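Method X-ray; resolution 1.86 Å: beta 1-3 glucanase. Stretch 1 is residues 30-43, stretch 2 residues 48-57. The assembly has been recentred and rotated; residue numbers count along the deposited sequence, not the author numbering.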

# COMPACT_ATOMS: atom_id res chain seq x y z
N ILE A 30 8.51 -13.46 -3.50
CA ILE A 30 7.06 -13.28 -3.41
C ILE A 30 6.51 -14.08 -2.24
O ILE A 30 6.72 -15.29 -2.15
CB ILE A 30 6.34 -13.74 -4.69
CG1 ILE A 30 6.84 -12.94 -5.90
CG2 ILE A 30 4.83 -13.57 -4.54
CD1 ILE A 30 6.29 -13.46 -7.22
N VAL A 31 5.81 -13.39 -1.34
CA VAL A 31 5.18 -14.04 -0.20
C VAL A 31 3.70 -13.74 -0.22
O VAL A 31 3.27 -12.68 -0.66
CB VAL A 31 5.82 -13.56 1.12
CG1 VAL A 31 7.28 -13.99 1.16
CG2 VAL A 31 5.72 -12.05 1.25
N GLY A 32 2.89 -14.69 0.24
CA GLY A 32 1.46 -14.53 0.16
C GLY A 32 0.74 -15.70 0.80
O GLY A 32 1.32 -16.39 1.63
N LYS A 33 -0.52 -15.90 0.43
CA LYS A 33 -1.27 -17.03 0.98
C LYS A 33 -1.80 -17.95 -0.11
O LYS A 33 -2.25 -17.48 -1.16
CB LYS A 33 -2.42 -16.53 1.85
CG LYS A 33 -1.95 -16.10 3.23
CD LYS A 33 -2.77 -14.94 3.76
CE LYS A 33 -4.12 -15.39 4.28
NZ LYS A 33 -4.84 -14.21 4.86
N ASP A 34 -1.72 -19.25 0.14
CA ASP A 34 -2.37 -20.24 -0.70
C ASP A 34 -3.87 -19.99 -0.65
O ASP A 34 -4.46 -19.90 0.42
CB ASP A 34 -2.05 -21.66 -0.23
CG ASP A 34 -2.48 -22.71 -1.23
OD1 ASP A 34 -3.69 -22.90 -1.39
OD2 ASP A 34 -1.59 -23.34 -1.85
N PRO A 35 -4.50 -19.86 -1.83
CA PRO A 35 -5.93 -19.58 -1.91
C PRO A 35 -6.80 -20.63 -1.23
O PRO A 35 -7.86 -20.30 -0.73
CB PRO A 35 -6.19 -19.57 -3.42
CG PRO A 35 -4.87 -19.19 -4.02
CD PRO A 35 -3.86 -19.89 -3.16
N ASP A 36 -6.35 -21.88 -1.19
CA ASP A 36 -7.18 -22.94 -0.64
C ASP A 36 -6.90 -23.23 0.84
O ASP A 36 -7.83 -23.34 1.64
CB ASP A 36 -7.00 -24.21 -1.47
CG ASP A 36 -7.44 -24.01 -2.91
OD1 ASP A 36 -8.56 -23.49 -3.10
OD2 ASP A 36 -6.65 -24.33 -3.84
N THR A 37 -5.63 -23.31 1.20
CA THR A 37 -5.25 -23.65 2.57
C THR A 37 -5.15 -22.43 3.47
O THR A 37 -5.24 -22.55 4.69
CB THR A 37 -3.90 -24.41 2.61
OG1 THR A 37 -2.83 -23.50 2.31
CG2 THR A 37 -3.89 -25.56 1.61
N LYS A 38 -4.97 -21.26 2.85
CA LYS A 38 -4.68 -19.98 3.53
C LYS A 38 -3.33 -19.97 4.25
O LYS A 38 -3.01 -19.01 4.94
CB LYS A 38 -5.79 -19.61 4.52
CG LYS A 38 -7.19 -19.72 3.97
CD LYS A 38 -7.38 -18.89 2.72
CE LYS A 38 -8.81 -18.98 2.23
NZ LYS A 38 -9.25 -20.41 2.14
N GLN A 39 -2.53 -21.02 4.09
CA GLN A 39 -1.19 -21.03 4.67
C GLN A 39 -0.36 -19.90 4.04
O GLN A 39 -0.53 -19.59 2.86
CB GLN A 39 -0.49 -22.37 4.45
CG GLN A 39 -1.09 -23.59 5.18
CD GLN A 39 -0.33 -24.91 4.90
OE1 GLN A 39 0.90 -24.94 4.77
NE2 GLN A 39 -1.08 -26.01 4.81
N PHE A 40 0.53 -19.30 4.82
CA PHE A 40 1.49 -18.36 4.26
C PHE A 40 2.53 -19.14 3.48
O PHE A 40 3.02 -20.18 3.93
CB PHE A 40 2.15 -17.51 5.35
CG PHE A 40 1.39 -16.25 5.66
CD1 PHE A 40 1.62 -15.09 4.93
CD2 PHE A 40 0.44 -16.23 6.67
CE1 PHE A 40 0.92 -13.93 5.21
CE2 PHE A 40 -0.26 -15.07 6.95
CZ PHE A 40 -0.02 -13.92 6.22
N VAL A 41 2.87 -18.62 2.31
CA VAL A 41 3.74 -19.30 1.37
C VAL A 41 4.75 -18.34 0.77
O VAL A 41 4.57 -17.12 0.79
CB VAL A 41 2.93 -19.93 0.21
CG1 VAL A 41 1.95 -20.96 0.74
CG2 VAL A 41 2.15 -18.83 -0.56
N HIS A 42 5.82 -18.90 0.23
CA HIS A 42 6.68 -18.16 -0.67
C HIS A 42 6.68 -18.90 -2.00
O HIS A 42 6.53 -20.12 -2.03
CB HIS A 42 8.10 -18.03 -0.13
CG HIS A 42 8.76 -19.34 0.15
ND1 HIS A 42 9.75 -19.86 -0.65
CD2 HIS A 42 8.57 -20.23 1.15
CE1 HIS A 42 10.14 -21.02 -0.16
NE2 HIS A 42 9.44 -21.27 0.93
N VAL A 43 6.84 -18.15 -3.08
CA VAL A 43 6.78 -18.73 -4.41
C VAL A 43 8.17 -19.14 -4.86
O VAL A 43 9.11 -18.33 -4.81
CB VAL A 43 6.19 -17.72 -5.43
CG1 VAL A 43 5.97 -18.39 -6.77
CG2 VAL A 43 4.92 -17.14 -4.90
N ASN A 48 5.48 -22.62 -7.74
CA ASN A 48 4.84 -23.39 -6.68
C ASN A 48 4.67 -22.60 -5.39
O ASN A 48 5.57 -21.83 -5.00
CB ASN A 48 5.67 -24.66 -6.38
CG ASN A 48 5.81 -25.54 -7.59
OD1 ASN A 48 4.82 -26.13 -8.04
ND2 ASN A 48 7.02 -25.64 -8.12
N LEU A 49 3.54 -22.79 -4.70
CA LEU A 49 3.33 -22.10 -3.43
C LEU A 49 3.87 -22.97 -2.29
O LEU A 49 3.18 -23.85 -1.81
CB LEU A 49 1.86 -21.77 -3.21
CG LEU A 49 1.21 -20.90 -4.29
CD1 LEU A 49 -0.19 -20.47 -3.86
CD2 LEU A 49 2.08 -19.69 -4.61
N ILE A 50 5.11 -22.71 -1.88
CA ILE A 50 5.74 -23.50 -0.81
C ILE A 50 5.38 -22.96 0.56
O ILE A 50 5.68 -21.80 0.87
CB ILE A 50 7.27 -23.51 -0.92
CG1 ILE A 50 7.72 -23.79 -2.35
CG2 ILE A 50 7.85 -24.54 0.04
CD1 ILE A 50 7.27 -25.16 -2.87
N PRO A 51 4.73 -23.78 1.40
CA PRO A 51 4.35 -23.32 2.74
C PRO A 51 5.54 -22.78 3.53
O PRO A 51 6.61 -23.38 3.51
CB PRO A 51 3.81 -24.59 3.41
CG PRO A 51 3.32 -25.42 2.26
CD PRO A 51 4.33 -25.18 1.17
N MET A 52 5.36 -21.63 4.19
CA MET A 52 6.39 -21.17 5.10
C MET A 52 6.41 -22.07 6.33
O MET A 52 5.37 -22.45 6.86
CB MET A 52 6.16 -19.73 5.54
CG MET A 52 6.28 -18.69 4.44
SD MET A 52 6.12 -17.05 5.17
CE MET A 52 5.86 -16.07 3.69
N LYS A 53 7.61 -22.39 6.78
CA LYS A 53 7.78 -23.11 8.03
C LYS A 53 8.82 -22.40 8.90
O LYS A 53 9.87 -21.98 8.41
CB LYS A 53 8.20 -24.56 7.76
CG LYS A 53 9.42 -24.72 6.88
CD LYS A 53 9.70 -26.19 6.63
CE LYS A 53 10.31 -26.45 5.26
NZ LYS A 53 11.76 -26.04 5.14
N ILE A 54 8.53 -22.28 10.20
CA ILE A 54 9.44 -21.66 11.17
C ILE A 54 10.91 -22.11 11.01
O ILE A 54 11.84 -21.35 11.27
CB ILE A 54 9.00 -21.94 12.63
CG1 ILE A 54 9.75 -21.04 13.60
CG2 ILE A 54 9.20 -23.41 13.00
CD1 ILE A 54 9.17 -19.66 13.66
N SER A 55 11.11 -23.33 10.55
CA SER A 55 12.45 -23.87 10.38
C SER A 55 13.23 -23.20 9.25
O SER A 55 14.44 -23.37 9.14
CB SER A 55 12.37 -25.39 10.17
OG SER A 55 11.16 -25.76 9.53
N ASP A 56 12.54 -22.43 8.41
CA ASP A 56 13.19 -21.74 7.29
C ASP A 56 14.21 -20.68 7.73
O ASP A 56 15.15 -20.39 6.99
CB ASP A 56 12.14 -21.10 6.38
CG ASP A 56 11.39 -22.13 5.54
OD1 ASP A 56 12.03 -23.13 5.16
OD2 ASP A 56 10.18 -21.94 5.28
N ASN A 57 14.02 -20.13 8.93
CA ASN A 57 14.96 -19.13 9.46
C ASN A 57 16.38 -19.69 9.62
O ASN A 57 17.36 -18.95 9.51
CB ASN A 57 14.46 -18.60 10.80
CG ASN A 57 13.18 -17.80 10.68
OD1 ASN A 57 12.92 -17.15 9.66
ND2 ASN A 57 12.37 -17.83 11.73
O HOH W 1 0.78 -24.23 -0.68
O HOH W 2 2.67 -21.70 6.25
O HOH W 3 9.73 -23.11 2.87

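Strand 40-43 is the middle of a small antiparallel arrangement: one edge pairs with strand 30-33, the other with strand 49-51. Val 41 spends its backbone on the first neighbour, its N donating to Gly 32 O (2.8 Å) and its O accepting from Gly 32 N (3.0 Å). His 42 faces the second, its N donating to Ile 50 O and its O accepting from Ile 50 N, both at 3.0 Å. A nearly linear bond from Met 52 N to Phe 40 O (2.8 Å) extends the ladder past Pro 51, whose nitrogen has no hydrogen to give.

Three waters serve acceptors that the strands leave available. Water 1 donates to Asp 34 OD2 (2.8 Å) and Leu 49 O (2.7 Å), while Asp 34 OD1 accepts from Asp 36 N (2.9 Å). Water 2 donates to Phe 40 O (2.8 Å), which thus accepts twice, and to Met 52 O (2.9 Å). Water 3 lies 2.7 Å from His 42 NE2, to which it is hydrogen-bonded, and donates to Pro 51 O and Asp 56 OD2.

Apolar contacts fill in between. Ile 50 CB sits over the His 42 ring, 4.0 Å from its centroid. Leu 49 CD2 meets Val 43 CG2 (3.8 Å), and Met 52 CE reaches Val 31 CG1 (3.6 Å).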